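Local coordinates for transcriptional regulator (Rhodococcus sp., PDB 2O0Y), which probably binds DNA as a transcription factor of the IclR family, joining a helix-turn-helix domain to a GAF-like C-terminal domain, at residues G79-M82 and L83-V86; R104-S107 and A108-E112; C130-A134 and T135-V139; K185-D188 and G189-G193; L212-S215 and H216-V220. All blocks are in the same frame, centred on the assembly; numbering follows the deposited sequence.

Overall arrangement
All five contacts are local and follow one another in series; none nests in or crosses another. Contact 1 (79-86) makes the turn between strand 75-78 of the helix-turn-helix domain and helix 86-92. The others lie in the C-terminal domain. Contact 2 (104-112) ends helix 97-110, and contact 3 (130-139) folds the loop after strand 123-130. These two touch, Gly111 O lying 2.8 Å from Ser132 OG. Contact 4 (185-193) finishes helix 178-192 ahead of strand 195-198, and contact 5 (212-220) closes the hairpin of strands 205-213 and 219-228. Contacts 1 and 2 sit on opposite sides of the chain's centre, their own centres about 38 Å apart.

Contact 1 (G79-M82 and L83-V86); sequences GPEM and LRWV
Glu81 sets CG trans to its backbone N (chi1 171°) and then folds at chi2, whereas Arg84 tucks CG between its own N and carbonyl carbon (chi1 74°); the two chains consequently meet one turn apart. Arg84 NH1 donates to Glu81 OE1 at 3.1 Å, a salt bridge carried by a single nitrogen. It reaches OE1 on the syn side but out of the carboxylate plane, and the two charged groups are well turned from each other. The aliphatic part of Arg84 is held as well: its CG lies 3.1 Å from Glu81 O and sits over the centre of one face of the Trp85 ring. That ring also meets the acid, CH2 coming to 3.6 Å from Glu81 OE2 with the carboxylate plane nearly perpendicular to it (85°). At the ring edge, SE of the selenomethionine Met82 approaches Trp85 CZ3 to 4.0 Å, a Met-aromatic contact. Beneath the side chains, consecutive backbone bonds span three residues: Leu83 N to Pro80 O (2.9 Å), Arg84 N to Glu81 O (3.0 Å) and a weak one from Trp85 N to Met82 O. This turn leads from strand 75-78 into helix 86-92 and lies at the dimer interface, where Trp85 NE1 makes a weak hydrogen bond to Leu29 O of the second subunit and the Trp85 ring packs on that subunit's Met82. Glu30 of the second subunit brings a like charge close to Glu81 and makes a long, weak ion pair with Arg84, so the arginine probably eases the repulsion and helps Glu81 above all to stay ionised.

Contact 2 (R104-S107 and A108-E112); sequences RQLS and ADTGE
The C-terminal end of helix 97-110, in the GAF-like domain, is finished by Leu106 and Ser107 working with Thr110, Gly111 and Glu112. Leu106 O accepts twice, from Thr110 N at 2.9 Å and from Thr110 OG1 at 2.8 Å, the two donors arriving from opposite faces of its carbonyl plane. With chi1 at 57°, Thr110 holds OG1 between its N and carbonyl carbon, where the hydroxyl can also accept from Glu112 N at 3.3 Å in an ST turn. The same rotamer brings CG2 to 3.7 Å from Leu106 CD1, on the side packed against helix 237-254. Gly111 N donates to Ser107 O, and Gly111 then leaves the helix with positive phi. Beyond it the chain bends back until Ser107 OG can donate to Glu112 O at 2.8 Å, coming from above that carbonyl plane. On the exposed side Gln105 NE2 gives a bond, in its own amide plane, to Asp109 OD1 at 2.8 Å. Glu112 turns its carboxylate away to Arg231 and Tyr240. Thr110 OG1 thus gives Leu106 O a second donor and Glu112 N an acceptor, while Ser107 OG ties the helix to the carbonyl just beyond its end.

Contact 3 (C130-A134 and T135-V139); sequences CESTA and TVRSV
The chain reverses between 131-134 and 135-139, their end-to-end directions lying 152° apart, without any backbone hydrogen bond between the two arms. Arg137 bridges the gap instead. Its chain rises fully extended from CG to NE and crosses Glu131 at about a right angle. The guanidinium takes the acid side-on, NE and NH2 both donating to the one atom Glu131 OE1. NE, 2.8 Å from OE1, uses the anti lone pair of that oxygen, while NH2 meets it from above the carboxylate plane. The oxygen itself stays in the guanidinium plane. At another part of the edge, NH1 donates to Ala134 O, also at 2.8 Å. One face of the guanidinium is occupied by Ser132 O, 3.0 Å above the plane and offset toward the rim. Ser132 OG accepts from Ala134 N at 3.3 Å in an ST turn, and its bond to Gly111 O ties this loop, between strands 123-130 and 146-147, to the end of helix 97-110. Bonded along its edge to Glu131 and Ala134, both on the opposite arm, the guanidinium probably has little freedom to rotate, and the partly negative oxygen of Ser132 over its face may favour the cation further.

Contact 4 (K185-D188 and G189-G193); sequences KVED and GRERG
Arg190 NH1 donates to Glu187 OE2 at 2.6 Å, a short salt bridge between residues three apart on helix 178-192. Carboxylate and guanidinium planes are nearly coplanar (6° apart), and OE2 is met on its anti side, a little out of plane. The arginine leaves the helix extended as far as CD and bends at chi3, so that NH1 turns back to the acid while CD lies 3.2 Å from the same OE2. Glu187 chi1 (-109°) is far from a staggered value, which may reflect some strain or uncertainty in the model. One turn on, Glu191 brings a second carboxylate near Glu187 OE1, although that side chain is too close to Glu187 O in the model and its placement is doubtful. Arg192 behaves differently: its guanidinium lies with one face over Asp188 O, 3.5 Å above the plane, while NH2 bonds to Tyr194 O and the group makes a cation-pi contact with the Tyr194 ring. Asp188 O is also the acceptor for Arg192 N at 3.1 Å. In the backbone, Gly189 N donates to Lys185 O at 3.0 Å, an oxygen that Gln195 NE2 reaches too. Gly193 N closes the series on Gly189 O at 2.9 Å. A glycine with positive phi right after the last helical residue is a common helix ending, here before strand 195-198 of the C-terminal domain's sheet.

Contact 5 (L212-S215 and H216-V220); sequences LVDS and HGTVV
Backbone hydrogen bonds between Leu212-Asp214 and Thr218-Val220 define the hairpin end: Val220 N donates to Leu212 O at 2.8 Å and Asp214 N to Thr218 O at 2.9 Å, both in the carbonyl plane. Asp214 to Gly217 form a type I turn, with Gly217 N bonded to Asp214 O at 3.0 Å. Gly217, at positive phi, makes with Thr218 the G1 bulge that commonly accompanies such a turn. Side-chain hydrogen bonds reinforce it from within. Asp214 holds CG between its N and carbonyl carbon (chi1 60°), which brings OD1 over the turn, where Gly217 N and Thr218 N each donate to it at 2.9 Å. The first comes nearly straight on to the C-O bond, the second from above the carboxylate plane. A water donates to Asp214 OD2 at 2.8 Å and is hydrogen-bonded to Thr218 OG1 at 2.6 Å, bridging the two side chains. Apolar contacts are lighter. Val213 and Val219 form an antiparallel non-hydrogen-bonded pair, their CG1 and CG2 respectively 4.2 Å apart on the same face of the sheet, and Val220 CG1 rests against Asp214 CB. Strands 205-213 and 219-228, neighbours in the antiparallel sheet of the C-terminal domain, are joined by this turn. Leu212 packs on Ala248 and Ile251 of helix 237-254, Val213 N bonds to Ser252 OG at that helix's end, and Val219 touches Leu159.

Contact 1 (G79-M82 and L83-V86)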
loop_
_atom_site.group_PDB
_atom_site.type_symbol
_atom_site.label_atom_id
_atom_site.label_comp_id
_atom_site.label_asym_id
_atom_site.label_seq_id
_atom_site.Cartn_x
_atom_site.Cartn_y
_atom_site.Cartn_z
ATOM N N GLY B 79 1.012 10.900 6.811
ATOM C CA GLY B 79 2.459 10.793 6.509
ATOM C C GLY B 79 2.928 9.356 6.484
ATOM O O GLY B 79 2.150 8.426 6.659
ATOM N N PRO B 80 4.210 9.149 6.180
ATOM C CA PRO B 80 4.726 7.802 5.866
ATOM C C PRO B 80 4.607 6.826 7.004
ATOM O O PRO B 80 4.561 5.612 6.785
ATOM C CB PRO B 80 6.229 8.070 5.598
ATOM C CG PRO B 80 6.309 9.530 5.246
ATOM C CD PRO B 80 5.219 10.229 6.030
ATOM N N GLU B 81 4.491 7.344 8.243
ATOM C CA GLU B 81 4.260 6.429 9.372
ATOM C C GLU B 81 3.140 5.491 9.099
ATOM O O GLU B 81 3.168 4.313 9.448
ATOM C CB GLU B 81 3.968 7.222 10.650
ATOM C CG GLU B 81 3.482 6.401 11.883
ATOM C CD GLU B 81 4.563 5.754 12.701
ATOM O OE1 GLU B 81 5.707 5.730 12.247
ATOM O OE2 GLU B 81 4.255 5.195 13.803
HETATM N N MSE B 82 2.076 6.027 8.500
HETATM C CA MSE B 82 0.861 5.223 8.398
HETATM C C MSE B 82 1.079 4.013 7.483
HETATM O O MSE B 82 0.325 3.061 7.503
HETATM C CB MSE B 82 -0.322 6.094 7.870
HETATM C CG MSE B 82 -0.555 7.408 8.606
HETATM SE SE MSE B 82 -0.944 6.959 10.508
HETATM C CE MSE B 82 -2.255 5.675 10.085
ATOM N N LEU B 83 2.075 4.097 6.616
ATOM C CA LEU B 83 2.383 3.035 5.638
ATOM C C LEU B 83 2.925 1.811 6.343
ATOM O O LEU B 83 2.990 0.725 5.766
ATOM C CB LEU B 83 3.438 3.543 4.630
ATOM C CG LEU B 83 3.040 4.725 3.737
ATOM C CD1 LEU B 83 4.224 5.079 2.814
ATOM C CD2 LEU B 83 1.768 4.319 2.849
ATOM N N ARG B 84 3.341 1.962 7.592
ATOM C CA ARG B 84 3.933 0.796 8.259
ATOM C C ARG B 84 2.912 -0.248 8.605
ATOM O O ARG B 84 3.298 -1.374 8.979
ATOM C CB ARG B 84 4.730 1.202 9.501
ATOM C CG ARG B 84 3.885 1.592 10.681
ATOM C CD ARG B 84 4.779 2.429 11.658
ATOM N NE ARG B 84 5.691 1.543 12.383
ATOM C CZ ARG B 84 6.857 1.903 12.925
ATOM N NH1 ARG B 84 7.319 3.119 12.808
ATOM N NH2 ARG B 84 7.580 1.001 13.560
ATOM N N TRP B 85 1.606 0.079 8.472
ATOM C CA TRP B 85 0.542 -0.944 8.697
ATOM C C TRP B 85 -0.068 -1.502 7.415
ATOM O O TRP B 85 -0.977 -2.330 7.464
ATOM C CB TRP B 85 -0.554 -0.444 9.697
ATOM C CG TRP B 85 0.016 -0.126 11.068
ATOM C CD1 TRP B 85 0.402 -1.040 12.021
ATOM C CD2 TRP B 85 0.357 1.171 11.593
ATOM N NE1 TRP B 85 0.961 -0.377 13.113
ATOM C CE2 TRP B 85 0.932 0.972 12.870
ATOM C CE3 TRP B 85 0.290 2.474 11.080
ATOM C CZ2 TRP B 85 1.363 2.050 13.666
ATOM C CZ3 TRP B 85 0.667 3.539 11.866
ATOM C CH2 TRP B 85 1.189 3.329 13.164
ATOM N N VAL B 86 0.435 -1.053 6.262
ATOM C CA VAL B 86 -0.046 -1.499 4.961
ATOM C C VAL B 86 0.057 -2.986 4.779
ATOM O O VAL B 86 -0.933 -3.615 4.366
ATOM C CB VAL B 86 0.656 -0.759 3.793
ATOM C CG1 VAL B 86 0.422 -1.458 2.430
ATOM C CG2 VAL B 86 0.154 0.669 3.751
#

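Contact 2 (R104-S107 and A108-E112)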
loop_
_atom_site.group_PDB
_atom_site.type_symbol
_atom_site.label_atom_id
_atom_site.label_comp_id
_atom_site.label_asym_id
_atom_site.label_seq_id
_atom_site.Cartn_x
_atom_site.Cartn_y
_atom_site.Cartn_z
ATOM N N ARG B 104 -20.585 -18.230 0.134
ATOM C CA ARG B 104 -20.653 -19.659 0.432
ATOM C C ARG B 104 -21.976 -20.232 -0.053
ATOM O O ARG B 104 -22.015 -21.269 -0.747
ATOM C CB ARG B 104 -20.443 -19.906 1.950
ATOM C CG ARG B 104 -20.134 -21.345 2.253
ATOM C CD ARG B 104 -20.180 -21.629 3.756
ATOM N NE ARG B 104 -19.122 -20.830 4.421
ATOM C CZ ARG B 104 -19.336 -19.805 5.243
ATOM N NH1 ARG B 104 -18.281 -19.186 5.758
ATOM N NH2 ARG B 104 -20.580 -19.409 5.572
ATOM N N GLN B 105 -23.076 -19.531 0.233
ATOM C CA GLN B 105 -24.371 -20.022 -0.233
ATOM C C GLN B 105 -24.473 -20.038 -1.774
ATOM O O GLN B 105 -25.015 -20.969 -2.382
ATOM C CB GLN B 105 -25.510 -19.229 0.426
ATOM C CG GLN B 105 -26.900 -19.788 0.126
ATOM C CD GLN B 105 -27.094 -21.180 0.700
ATOM O OE1 GLN B 105 -26.713 -21.443 1.840
ATOM N NE2 GLN B 105 -27.686 -22.086 -0.098
ATOM N N LEU B 106 -23.950 -19.021 -2.417
ATOM C CA LEU B 106 -23.882 -18.952 -3.891
ATOM C C LEU B 106 -23.120 -20.156 -4.417
ATOM O O LEU B 106 -23.527 -20.769 -5.413
ATOM C CB LEU B 106 -23.131 -17.653 -4.330
ATOM C CG LEU B 106 -23.039 -17.486 -5.847
ATOM C CD1 LEU B 106 -24.477 -17.629 -6.491
ATOM C CD2 LEU B 106 -22.345 -16.155 -6.195
ATOM N N SER B 107 -21.991 -20.475 -3.793
ATOM C CA SER B 107 -21.239 -21.677 -4.218
ATOM C C SER B 107 -22.088 -22.947 -4.091
ATOM O O SER B 107 -22.157 -23.767 -5.018
ATOM C CB SER B 107 -19.943 -21.816 -3.439
ATOM O OG SER B 107 -19.228 -22.878 -3.987
ATOM N N ALA B 108 -22.786 -23.095 -2.972
ATOM C CA ALA B 108 -23.690 -24.240 -2.768
ATOM C C ALA B 108 -24.814 -24.246 -3.794
ATOM O O ALA B 108 -25.206 -25.308 -4.298
ATOM C CB ALA B 108 -24.294 -24.201 -1.380
ATOM N N ASP B 109 -25.352 -23.063 -4.090
ATOM C CA ASP B 109 -26.539 -22.944 -4.956
ATOM C C ASP B 109 -26.150 -23.194 -6.425
ATOM O O ASP B 109 -26.947 -23.709 -7.197
ATOM C CB ASP B 109 -27.124 -21.526 -4.803
ATOM C CG ASP B 109 -27.969 -21.350 -3.526
ATOM O OD1 ASP B 109 -28.194 -22.340 -2.793
ATOM O OD2 ASP B 109 -28.436 -20.206 -3.262
ATOM N N THR B 110 -24.924 -22.837 -6.824
ATOM C CA THR B 110 -24.560 -23.003 -8.248
ATOM C C THR B 110 -23.700 -24.248 -8.500
ATOM O O THR B 110 -23.650 -24.750 -9.620
ATOM C CB THR B 110 -23.757 -21.788 -8.789
ATOM O OG1 THR B 110 -22.601 -21.622 -7.959
ATOM C CG2 THR B 110 -24.583 -20.483 -8.783
ATOM N N GLY B 111 -22.976 -24.716 -7.476
ATOM C CA GLY B 111 -22.069 -25.853 -7.642
ATOM C C GLY B 111 -20.706 -25.433 -8.165
ATOM O O GLY B 111 -19.841 -26.280 -8.470
ATOM N N GLU B 112 -20.496 -24.106 -8.244
ATOM C CA GLU B 112 -19.265 -23.524 -8.768
ATOM C C GLU B 112 -18.476 -22.754 -7.710
ATOM O O GLU B 112 -19.064 -22.281 -6.717
ATOM C CB GLU B 112 -19.571 -22.593 -9.948
ATOM C CG GLU B 112 -20.386 -23.205 -11.067
ATOM C CD GLU B 112 -19.784 -24.417 -11.715
ATOM O OE1 GLU B 112 -18.614 -24.726 -11.444
ATOM O OE2 GLU B 112 -20.474 -25.025 -12.572
#

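Contact 3 (C130-A134 and T135-V139)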
loop_
_atom_site.group_PDB
_atom_site.type_symbol
_atom_site.label_atom_id
_atom_site.label_comp_id
_atom_site.label_asym_id
_atom_site.label_seq_id
_atom_site.Cartn_x
_atom_site.Cartn_y
_atom_site.Cartn_z
ATOM N N CYS B 130 -14.825 -18.976 -2.310
ATOM C CA CYS B 130 -15.547 -20.094 -1.716
ATOM C C CYS B 130 -15.588 -21.203 -2.752
ATOM O O CYS B 130 -16.280 -21.081 -3.775
ATOM C CB CYS B 130 -16.974 -19.687 -1.357
ATOM S SG CYS B 130 -16.967 -18.537 0.075
ATOM N N GLU B 131 -14.828 -22.266 -2.522
ATOM C CA GLU B 131 -14.763 -23.338 -3.507
ATOM C C GLU B 131 -15.989 -24.214 -3.399
ATOM O O GLU B 131 -16.519 -24.434 -2.305
ATOM C CB GLU B 131 -13.552 -24.185 -3.257
ATOM C CG GLU B 131 -12.215 -23.536 -3.725
ATOM C CD GLU B 131 -11.079 -24.494 -3.434
ATOM O OE1 GLU B 131 -11.057 -25.576 -4.037
ATOM O OE2 GLU B 131 -10.250 -24.207 -2.562
ATOM N N SER B 132 -16.438 -24.748 -4.522
ATOM C CA SER B 132 -17.500 -25.740 -4.487
ATOM C C SER B 132 -16.903 -27.128 -4.142
ATOM O O SER B 132 -15.694 -27.281 -3.995
ATOM C CB SER B 132 -18.260 -25.775 -5.811
ATOM O OG SER B 132 -17.618 -26.552 -6.816
ATOM N N THR B 133 -17.757 -28.141 -4.030
ATOM C CA THR B 133 -17.294 -29.486 -3.703
ATOM C C THR B 133 -17.147 -30.334 -4.963
ATOM O O THR B 133 -16.894 -31.541 -4.873
ATOM C CB THR B 133 -18.315 -30.235 -2.812
ATOM O OG1 THR B 133 -19.527 -30.331 -3.543
ATOM C CG2 THR B 133 -18.595 -29.459 -1.525
ATOM N N ALA B 134 -17.343 -29.734 -6.132
ATOM C CA ALA B 134 -17.327 -30.515 -7.382
ATOM C C ALA B 134 -15.897 -30.985 -7.573
ATOM O O ALA B 134 -14.980 -30.302 -7.166
ATOM C CB ALA B 134 -17.749 -29.636 -8.532
ATOM N N THR B 135 -15.685 -32.160 -8.124
ATOM C CA THR B 135 -14.297 -32.678 -8.276
ATOM C C THR B 135 -13.527 -31.973 -9.399
ATOM O O THR B 135 -12.287 -31.882 -9.352
ATOM C CB THR B 135 -14.271 -34.152 -8.530
ATOM O OG1 THR B 135 -15.001 -34.428 -9.725
ATOM C CG2 THR B 135 -14.912 -34.919 -7.363
ATOM N N VAL B 136 -14.262 -31.484 -10.403
ATOM C CA VAL B 136 -13.697 -30.559 -11.406
ATOM C C VAL B 136 -14.246 -29.139 -11.209
ATOM O O VAL B 136 -15.470 -28.896 -11.300
ATOM C CB VAL B 136 -13.929 -31.084 -12.860
ATOM C CG1 VAL B 136 -13.319 -30.136 -13.868
ATOM C CG2 VAL B 136 -13.338 -32.460 -13.025
ATOM N N ARG B 137 -13.371 -28.200 -10.870
ATOM C CA ARG B 137 -13.853 -26.885 -10.515
ATOM C C ARG B 137 -12.762 -25.887 -10.776
ATOM O O ARG B 137 -11.627 -26.295 -11.154
ATOM C CB ARG B 137 -14.306 -26.859 -9.054
ATOM C CG ARG B 137 -13.187 -27.039 -7.994
ATOM C CD ARG B 137 -13.838 -27.018 -6.623
ATOM N NE ARG B 137 -12.889 -27.171 -5.513
ATOM C CZ ARG B 137 -12.659 -28.301 -4.863
ATOM N NH1 ARG B 137 -13.236 -29.458 -5.212
ATOM N NH2 ARG B 137 -11.801 -28.278 -3.857
ATOM N N SER B 138 -13.084 -24.597 -10.632
ATOM C CA SER B 138 -12.047 -23.552 -10.669
ATOM C C SER B 138 -11.334 -23.545 -9.340
ATOM O O SER B 138 -11.962 -23.552 -8.268
ATOM C CB SER B 138 -12.611 -22.118 -10.863
ATOM O OG SER B 138 -11.697 -21.177 -10.248
ATOM N N VAL B 139 -10.012 -23.545 -9.394
ATOM C CA VAL B 139 -9.216 -23.545 -8.165
ATOM C C VAL B 139 -8.095 -22.487 -8.248
ATOM O O VAL B 139 -6.981 -22.712 -7.724
ATOM C CB VAL B 139 -8.638 -24.958 -7.896
ATOM C CG1 VAL B 139 -7.932 -25.517 -9.133
ATOM C CG2 VAL B 139 -7.698 -24.937 -6.740
#

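Contact 4 (K185-D188 and G189-G193)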
loop_
_atom_site.group_PDB
_atom_site.type_symbol
_atom_site.label_atom_id
_atom_site.label_comp_id
_atom_site.label_asym_id
_atom_site.label_seq_id
_atom_site.Cartn_x
_atom_site.Cartn_y
_atom_site.Cartn_z
ATOM N N LYS B 185 -16.363 -5.123 -25.737
ATOM C CA LYS B 185 -16.880 -6.144 -24.833
ATOM C C LYS B 185 -17.088 -5.568 -23.413
ATOM O O LYS B 185 -18.092 -5.878 -22.768
ATOM C CB LYS B 185 -15.967 -7.361 -24.815
ATOM C CG LYS B 185 -15.789 -8.031 -26.201
ATOM C CD LYS B 185 -14.750 -9.190 -26.156
ATOM C CE LYS B 185 -13.402 -8.745 -25.539
ATOM N NZ LYS B 185 -12.423 -9.842 -25.229
ATOM N N VAL B 186 -16.169 -4.713 -22.935
ATOM C CA VAL B 186 -16.359 -4.091 -21.617
ATOM C C VAL B 186 -17.682 -3.300 -21.608
ATOM O O VAL B 186 -18.448 -3.367 -20.664
ATOM C CB VAL B 186 -15.169 -3.185 -21.187
ATOM C CG1 VAL B 186 -15.490 -2.489 -19.882
ATOM C CG2 VAL B 186 -13.852 -3.989 -21.072
ATOM N N GLU B 187 -17.938 -2.554 -22.668
ATOM C CA GLU B 187 -19.190 -1.807 -22.808
ATOM C C GLU B 187 -20.477 -2.652 -22.827
ATOM O O GLU B 187 -21.487 -2.268 -22.227
ATOM C CB GLU B 187 -19.144 -0.922 -24.073
ATOM C CG GLU B 187 -19.036 0.537 -23.742
ATOM C CD GLU B 187 -20.162 0.999 -22.830
ATOM O OE1 GLU B 187 -21.346 0.950 -23.281
ATOM O OE2 GLU B 187 -19.856 1.401 -21.673
ATOM N N ASP B 188 -20.448 -3.750 -23.575
ATOM C CA ASP B 188 -21.510 -4.764 -23.574
ATOM C C ASP B 188 -21.799 -5.255 -22.136
ATOM O O ASP B 188 -22.945 -5.411 -21.741
ATOM C CB ASP B 188 -21.077 -5.956 -24.410
ATOM C CG ASP B 188 -20.818 -5.604 -25.869
ATOM O OD1 ASP B 188 -20.846 -4.411 -26.238
ATOM O OD2 ASP B 188 -20.582 -6.542 -26.655
ATOM N N GLY B 189 -20.755 -5.471 -21.347
ATOM C CA GLY B 189 -20.965 -5.806 -19.939
ATOM C C GLY B 189 -21.679 -4.712 -19.155
ATOM O O GLY B 189 -22.439 -4.997 -18.233
ATOM N N ARG B 190 -21.413 -3.446 -19.486
ATOM C CA ARG B 190 -21.987 -2.341 -18.717
ATOM C C ARG B 190 -23.510 -2.289 -18.950
ATOM O O ARG B 190 -24.294 -2.141 -18.016
ATOM C CB ARG B 190 -21.298 -1.027 -19.092
ATOM C CG ARG B 190 -21.686 0.168 -18.261
ATOM C CD ARG B 190 -20.940 1.450 -18.707
ATOM N NE ARG B 190 -19.719 1.646 -17.916
ATOM C CZ ARG B 190 -18.480 1.471 -18.368
ATOM N NH1 ARG B 190 -18.254 1.107 -19.637
ATOM N NH2 ARG B 190 -17.462 1.685 -17.553
ATOM N N GLU B 191 -23.891 -2.466 -20.207
ATOM C CA GLU B 191 -25.291 -2.506 -20.649
ATOM C C GLU B 191 -26.054 -3.665 -20.030
ATOM O O GLU B 191 -27.095 -3.457 -19.435
ATOM C CB GLU B 191 -25.377 -2.603 -22.177
ATOM C CG GLU B 191 -24.162 -2.051 -22.933
ATOM C CD GLU B 191 -24.489 -1.501 -24.316
ATOM O OE1 GLU B 191 -24.986 -2.277 -25.181
ATOM O OE2 GLU B 191 -24.228 -0.286 -24.544
ATOM N N ARG B 192 -25.513 -4.877 -20.152
ATOM C CA ARG B 192 -26.163 -6.107 -19.652
ATOM C C ARG B 192 -26.158 -6.268 -18.125
ATOM O O ARG B 192 -27.113 -6.813 -17.555
ATOM C CB ARG B 192 -25.470 -7.313 -20.259
ATOM C CG ARG B 192 -26.186 -8.625 -20.050
ATOM C CD ARG B 192 -25.501 -9.678 -20.865
ATOM N NE ARG B 192 -24.067 -9.521 -20.671
ATOM C CZ ARG B 192 -23.223 -9.120 -21.615
ATOM N NH1 ARG B 192 -23.680 -8.879 -22.857
ATOM N NH2 ARG B 192 -21.922 -8.991 -21.317
ATOM N N GLY B 193 -25.075 -5.828 -17.487
ATOM C CA GLY B 193 -24.945 -5.865 -16.028
ATOM C C GLY B 193 -24.062 -6.996 -15.545
ATOM O O GLY B 193 -23.850 -7.155 -14.348
#

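Contact 5 (L212-S215 and H216-V220)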
loop_
_atom_site.group_PDB
_atom_site.type_symbol
_atom_site.label_atom_id
_atom_site.label_comp_id
_atom_site.label_asym_id
_atom_site.label_seq_id
_atom_site.Cartn_x
_atom_site.Cartn_y
_atom_site.Cartn_z
ATOM N N LEU B 212 -19.387 -5.659 -8.134
ATOM C CA LEU B 212 -19.716 -5.230 -6.773
ATOM C C LEU B 212 -19.313 -3.762 -6.689
ATOM O O LEU B 212 -18.242 -3.403 -7.172
ATOM C CB LEU B 212 -18.883 -6.046 -5.769
ATOM C CG LEU B 212 -19.188 -7.550 -5.885
ATOM C CD1 LEU B 212 -18.186 -8.276 -4.935
ATOM C CD2 LEU B 212 -20.634 -7.792 -5.459
ATOM N N VAL B 213 -20.164 -2.925 -6.080
ATOM C CA VAL B 213 -19.951 -1.459 -6.094
ATOM C C VAL B 213 -19.869 -0.868 -4.685
ATOM O O VAL B 213 -20.365 -1.489 -3.697
ATOM C CB VAL B 213 -21.066 -0.757 -6.897
ATOM C CG1 VAL B 213 -21.081 -1.269 -8.391
ATOM C CG2 VAL B 213 -22.427 -1.060 -6.310
ATOM N N ASP B 214 -19.211 0.295 -4.570
ATOM C CA ASP B 214 -19.294 1.056 -3.339
ATOM C C ASP B 214 -20.653 1.773 -3.234
ATOM O O ASP B 214 -21.512 1.617 -4.109
ATOM C CB ASP B 214 -18.128 2.043 -3.212
ATOM C CG ASP B 214 -18.080 3.023 -4.326
ATOM O OD1 ASP B 214 -19.119 3.209 -5.017
ATOM O OD2 ASP B 214 -17.018 3.629 -4.503
ATOM N N SER B 215 -20.881 2.489 -2.143
ATOM C CA SER B 215 -22.114 3.266 -2.013
ATOM C C SER B 215 -22.418 4.177 -3.224
ATOM O O SER B 215 -23.590 4.367 -3.560
ATOM C CB SER B 215 -22.069 4.135 -0.757
ATOM O OG SER B 215 -22.187 3.277 0.378
ATOM N N HIS B 216 -21.370 4.737 -3.846
ATOM C CA HIS B 216 -21.514 5.623 -5.015
ATOM C C HIS B 216 -21.941 4.875 -6.290
ATOM O O HIS B 216 -22.578 5.467 -7.179
ATOM C CB HIS B 216 -20.223 6.409 -5.272
ATOM C CG HIS B 216 -20.329 7.368 -6.421
ATOM N ND1 HIS B 216 -20.977 8.588 -6.322
ATOM C CD2 HIS B 216 -19.923 7.262 -7.713
ATOM C CE1 HIS B 216 -20.920 9.209 -7.487
ATOM N NE2 HIS B 216 -20.296 8.427 -8.349
ATOM N N GLY B 217 -21.621 3.582 -6.376
ATOM C CA GLY B 217 -21.979 2.777 -7.535
ATOM C C GLY B 217 -20.741 2.500 -8.364
ATOM O O GLY B 217 -20.827 1.885 -9.424
ATOM N N THR B 218 -19.576 2.926 -7.879
ATOM C CA THR B 218 -18.318 2.609 -8.551
ATOM C C THR B 218 -17.975 1.110 -8.379
ATOM O O THR B 218 -18.127 0.565 -7.280
ATOM C CB THR B 218 -17.179 3.458 -7.957
ATOM O OG1 THR B 218 -17.482 4.867 -8.088
ATOM C CG2 THR B 218 -15.859 3.149 -8.643
ATOM N N VAL B 219 -17.516 0.457 -9.450
ATOM C CA VAL B 219 -17.154 -0.983 -9.388
ATOM C C VAL B 219 -15.862 -1.119 -8.647
ATOM O O VAL B 219 -14.840 -0.567 -9.083
ATOM C CB VAL B 219 -17.050 -1.578 -10.820
ATOM C CG1 VAL B 219 -16.652 -3.087 -10.809
ATOM C CG2 VAL B 219 -18.398 -1.387 -11.558
ATOM N N VAL B 220 -15.905 -1.822 -7.511
ATOM C CA VAL B 220 -14.707 -2.011 -6.688
ATOM C C VAL B 220 -14.244 -3.465 -6.710
ATOM O O VAL B 220 -13.147 -3.772 -6.311
ATOM C CB VAL B 220 -14.927 -1.583 -5.225
ATOM C CG1 VAL B 220 -15.137 -0.009 -5.150
ATOM C CG2 VAL B 220 -16.077 -2.343 -4.571
HETATM O O HOH W 1 -16.521 5.987 -5.977
#